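Local coordinates for Ycf54 protein (Thermosynechococcus elongatus, PDB 3HZE), which is of unknown biochemical function but belongs to the Ycf54 family, and in cyanobacteria probably supports the cyclase step of chlorophyll biosynthesis, at residues I7-K12 against E84-G89. Sequence-based numbering, arbitrary orientation.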
ATOM      1  N   ILE A   7       0.281  -1.215   4.056  1.00 13.98           N
ATOM      2  CA  ILE A   7      -0.615  -2.296   4.414  1.00 15.28           C
ATOM      3  C   ILE A   7      -0.565  -3.163   3.153  1.00 15.75           C
ATOM      4  O   ILE A   7      -0.425  -2.647   2.042  1.00 14.79           O
ATOM      5  CB  ILE A   7      -2.074  -1.857   4.678  1.00 18.76           C
ATOM      6  CG1 ILE A   7      -2.606  -1.032   3.510  1.00 20.80           C
ATOM      7  CG2 ILE A   7      -2.161  -1.136   6.016  1.00 20.84           C
ATOM      8  CD1 ILE A   7      -4.126  -0.965   3.464  1.00 24.09           C
ATOM      9  N   LEU A   8      -0.643  -4.472   3.325  1.00 13.86           N
ATOM     10  CA  LEU A   8      -0.600  -5.380   2.192  1.00 13.95           C
ATOM     11  C   LEU A   8      -1.800  -6.316   2.244  1.00 12.10           C
ATOM     12  O   LEU A   8      -2.132  -6.829   3.302  1.00 13.41           O
ATOM     13  CB  LEU A   8       0.698  -6.198   2.240  1.00 12.93           C
ATOM     14  CG  LEU A   8       0.912  -7.311   1.215  1.00 15.20           C
ATOM     15  CD1 LEU A   8       1.098  -6.710  -0.180  1.00 13.21           C
ATOM     16  CD2 LEU A   8       2.152  -8.120   1.621  1.00 15.38           C
ATOM     17  N   ALA A   9      -2.463  -6.522   1.110  1.00 13.96           N
ATOM     18  CA  ALA A   9      -3.613  -7.425   1.066  1.00 13.62           C
ATOM     19  C   ALA A   9      -3.838  -7.938  -0.346  1.00 14.34           C
ATOM     20  O   ALA A   9      -3.325  -7.371  -1.319  1.00 13.04           O
ATOM     21  CB  ALA A   9      -4.867  -6.706   1.560  1.00 14.02           C
ATOM     22  N   SER A  10      -4.629  -9.000  -0.462  1.00 13.15           N
ATOM     23  CA  SER A  10      -4.924  -9.568  -1.769  1.00 13.13           C
ATOM     24  C   SER A  10      -5.804  -8.575  -2.522  1.00 13.42           C
ATOM     25  O   SER A  10      -6.551  -7.807  -1.908  1.00 11.65           O
ATOM     26  CB  SER A  10      -5.667 -10.901  -1.612  1.00 13.31           C
ATOM     27  OG  SER A  10      -6.949 -10.698  -1.045  1.00 13.69           O
ATOM     28  N   LYS A  11      -5.710  -8.580  -3.846  1.00 12.96           N
ATOM     29  CA  LYS A  11      -6.523  -7.682  -4.646  1.00 15.69           C
ATOM     30  C   LYS A  11      -7.976  -8.108  -4.474  1.00 16.14           C
ATOM     31  O   LYS A  11      -8.900  -7.293  -4.557  1.00 16.44           O
ATOM     32  CB  LYS A  11      -6.113  -7.757  -6.122  1.00 16.73           C
ATOM     33  CG  LYS A  11      -4.615  -7.582  -6.331  1.00 20.92           C
ATOM     34  CD  LYS A  11      -4.278  -6.700  -7.531  1.00 23.76           C
ATOM     35  CE  LYS A  11      -4.814  -7.258  -8.830  1.00 28.38           C
ATOM     36  NZ  LYS A  11      -4.336  -6.470 -10.004  1.00 32.00           N
ATOM     37  N   LYS A  12      -8.170  -9.396  -4.220  1.00 15.11           N
ATOM     38  CA  LYS A  12      -9.512  -9.938  -4.023  1.00 16.77           C
ATOM     39  C   LYS A  12     -10.165  -9.246  -2.821  1.00 14.36           C
ATOM     40  O   LYS A  12     -11.295  -8.759  -2.910  1.00 14.30           O
ATOM     41  CB  LYS A  12      -9.437 -11.452  -3.782  1.00 17.10           C
ATOM     42  CG  LYS A  12     -10.796 -12.131  -3.658  1.00 23.49           C
ATOM     43  CD  LYS A  12     -10.634 -13.593  -3.246  1.00 26.62           C
ATOM     44  CE  LYS A  12     -11.981 -14.282  -3.058  1.00 29.39           C
ATOM     45  NZ  LYS A  12     -12.716 -14.413  -4.346  1.00 30.21           N
ATOM     46  N   GLU A  84      -8.580  -4.264   9.007  1.00 16.24           N
ATOM     47  CA  GLU A  84      -8.266  -5.397   9.872  1.00 16.92           C
ATOM     48  C   GLU A  84      -7.551  -6.586   9.229  1.00 16.56           C
ATOM     49  O   GLU A  84      -6.448  -6.946   9.632  1.00 17.70           O
ATOM     50  CB  GLU A  84      -9.539  -5.899  10.583  1.00 20.24           C
ATOM     51  CG  GLU A  84      -9.284  -7.083  11.517  1.00 22.82           C
ATOM     52  CD  GLU A  84     -10.492  -7.469  12.364  1.00 25.83           C
ATOM     53  OE1 GLU A  84     -10.390  -8.475  13.096  1.00 27.55           O
ATOM     54  OE2 GLU A  84     -11.534  -6.777  12.306  1.00 26.71           O
ATOM     55  N   TYR A  85      -8.170  -7.201   8.231  1.00 17.05           N
ATOM     56  CA  TYR A  85      -7.586  -8.378   7.580  1.00 16.93           C
ATOM     57  C   TYR A  85      -6.538  -8.061   6.518  1.00 15.98           C
ATOM     58  O   TYR A  85      -6.678  -8.436   5.352  1.00 14.44           O
ATOM     59  CB  TYR A  85      -8.705  -9.218   6.969  1.00 21.02           C
ATOM     60  CG  TYR A  85      -9.644  -9.769   8.006  1.00 24.06           C
ATOM     61  CD1 TYR A  85      -9.285 -10.871   8.774  1.00 26.39           C
ATOM     62  CD2 TYR A  85     -10.878  -9.176   8.242  1.00 26.54           C
ATOM     63  CE1 TYR A  85     -10.133 -11.374   9.758  1.00 28.36           C
ATOM     64  CE2 TYR A  85     -11.739  -9.669   9.229  1.00 27.19           C
ATOM     65  CZ  TYR A  85     -11.357 -10.768   9.981  1.00 28.26           C
ATOM     66  OH  TYR A  85     -12.188 -11.267  10.958  1.00 30.45           O
ATOM     67  N   VAL A  86      -5.484  -7.377   6.942  1.00 14.28           N
ATOM     68  CA  VAL A  86      -4.391  -6.999   6.054  1.00 15.19           C
ATOM     69  C   VAL A  86      -3.097  -7.105   6.840  1.00 15.76           C
ATOM     70  O   VAL A  86      -3.116  -7.163   8.072  1.00 16.63           O
ATOM     71  CB  VAL A  86      -4.518  -5.530   5.584  1.00 14.89           C
ATOM     72  CG1 VAL A  86      -5.775  -5.347   4.750  1.00 16.05           C
ATOM     73  CG2 VAL A  86      -4.544  -4.610   6.799  1.00 16.39           C
ATOM     74  N   LEU A  87      -1.976  -7.126   6.130  1.00 15.60           N
ATOM     75  CA  LEU A  87      -0.673  -7.177   6.772  1.00 16.29           C
ATOM     76  C   LEU A  87      -0.181  -5.743   6.772  1.00 17.11           C
ATOM     77  O   LEU A  87      -0.584  -4.948   5.923  1.00 16.27           O
ATOM     78  CB  LEU A  87       0.291  -8.060   5.979  1.00 17.63           C
ATOM     79  CG  LEU A  87      -0.083  -9.547   5.882  1.00 20.07           C
ATOM     80  CD1 LEU A  87       0.911 -10.276   4.988  1.00 19.65           C
ATOM     81  CD2 LEU A  87      -0.088 -10.161   7.271  1.00 22.20           C
HETATM   82  N   MSE A  88       0.668  -5.402   7.732  1.00 16.47           N
HETATM   83  CA  MSE A  88       1.201  -4.051   7.806  1.00 17.84           C
HETATM   84  C   MSE A  88       2.704  -4.136   8.026  1.00 18.37           C
HETATM   85  O   MSE A  88       3.204  -5.125   8.564  1.00 18.89           O
HETATM   86  CB  MSE A  88       0.535  -3.280   8.953  1.00 19.41           C
HETATM   87  CG  MSE A  88       1.025  -1.842   9.108  1.00 22.80           C
HETATM   88 SE   MSE A  88       0.108  -0.817  10.496  1.00 28.84          SE
HETATM   89  CE  MSE A  88       0.709  -1.834  12.030  1.00 27.28           C
ATOM     90  N   GLY A  89       3.425  -3.109   7.598  1.00 17.36           N
ATOM     91  CA  GLY A  89       4.863  -3.107   7.784  1.00 16.70           C
ATOM     92  C   GLY A  89       5.491  -1.799   7.353  1.00 17.69           C
ATOM     93  O   GLY A  89       4.792  -0.817   7.102  1.00 16.06           O
TER
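Val86 and Ala9 make the tightest apolar touch of the contact, where the end of strand 3-10 meets the residue that leads into strand 87-92: CG1 of Val86 rests against CB of Ala9 at 3.6 Å. Val86 reaches it with CG1 anti to its own carbonyl carbon (chi1 -64°), while its other methyl, CG2, lies 4.3 Å from Ile7 CB. On this same face, Ile7 CG2 passes more loosely by CG of Met88, a selenomethionine whose extended chain carries the selenium away from residues 7-12. Helix 73-83 covers this face, laying Ile76, Leu79 and Leu83 against Ile7, and Phe13, from the short helix 13-16 just past Lys12, packs on Val86. On the opposite face the isobutyl groups of Leu8 and Leu87 run alongside each other, with Leu8 CD2 and Leu87 CD1 4.2 Å apart. Leu49 and Cys61 continue the apolar layer over Leu8, whereas Leu87 meets Gln57 and Arg60 of helix 55-60.

Between the two faces runs the backbone ladder. Leu8 and Leu87 form a hydrogen-bonded pair: Leu87 N gives a nearly straight bond (173°) to Leu8 O at 2.8 Å, and Leu8 N returns one to Leu87 O at 2.6 Å. Leu87 O also receives a CA-H...O contact from Ile7, whose CA lies 3.1 Å away. Further along, the chains part: Tyr85 centres an inverse gamma turn, and Ser10 OG caps Phe13 N.

Strand 3-10, bonded on its other side to strand 65-70, is thus an inner strand of the four-stranded antiparallel sheet. Reciprocal backbone bonds and aliphatic van der Waals contacts hold it to 87-92, an outermost strand, so across these segments the join depends on no salt bridge or polar side chain.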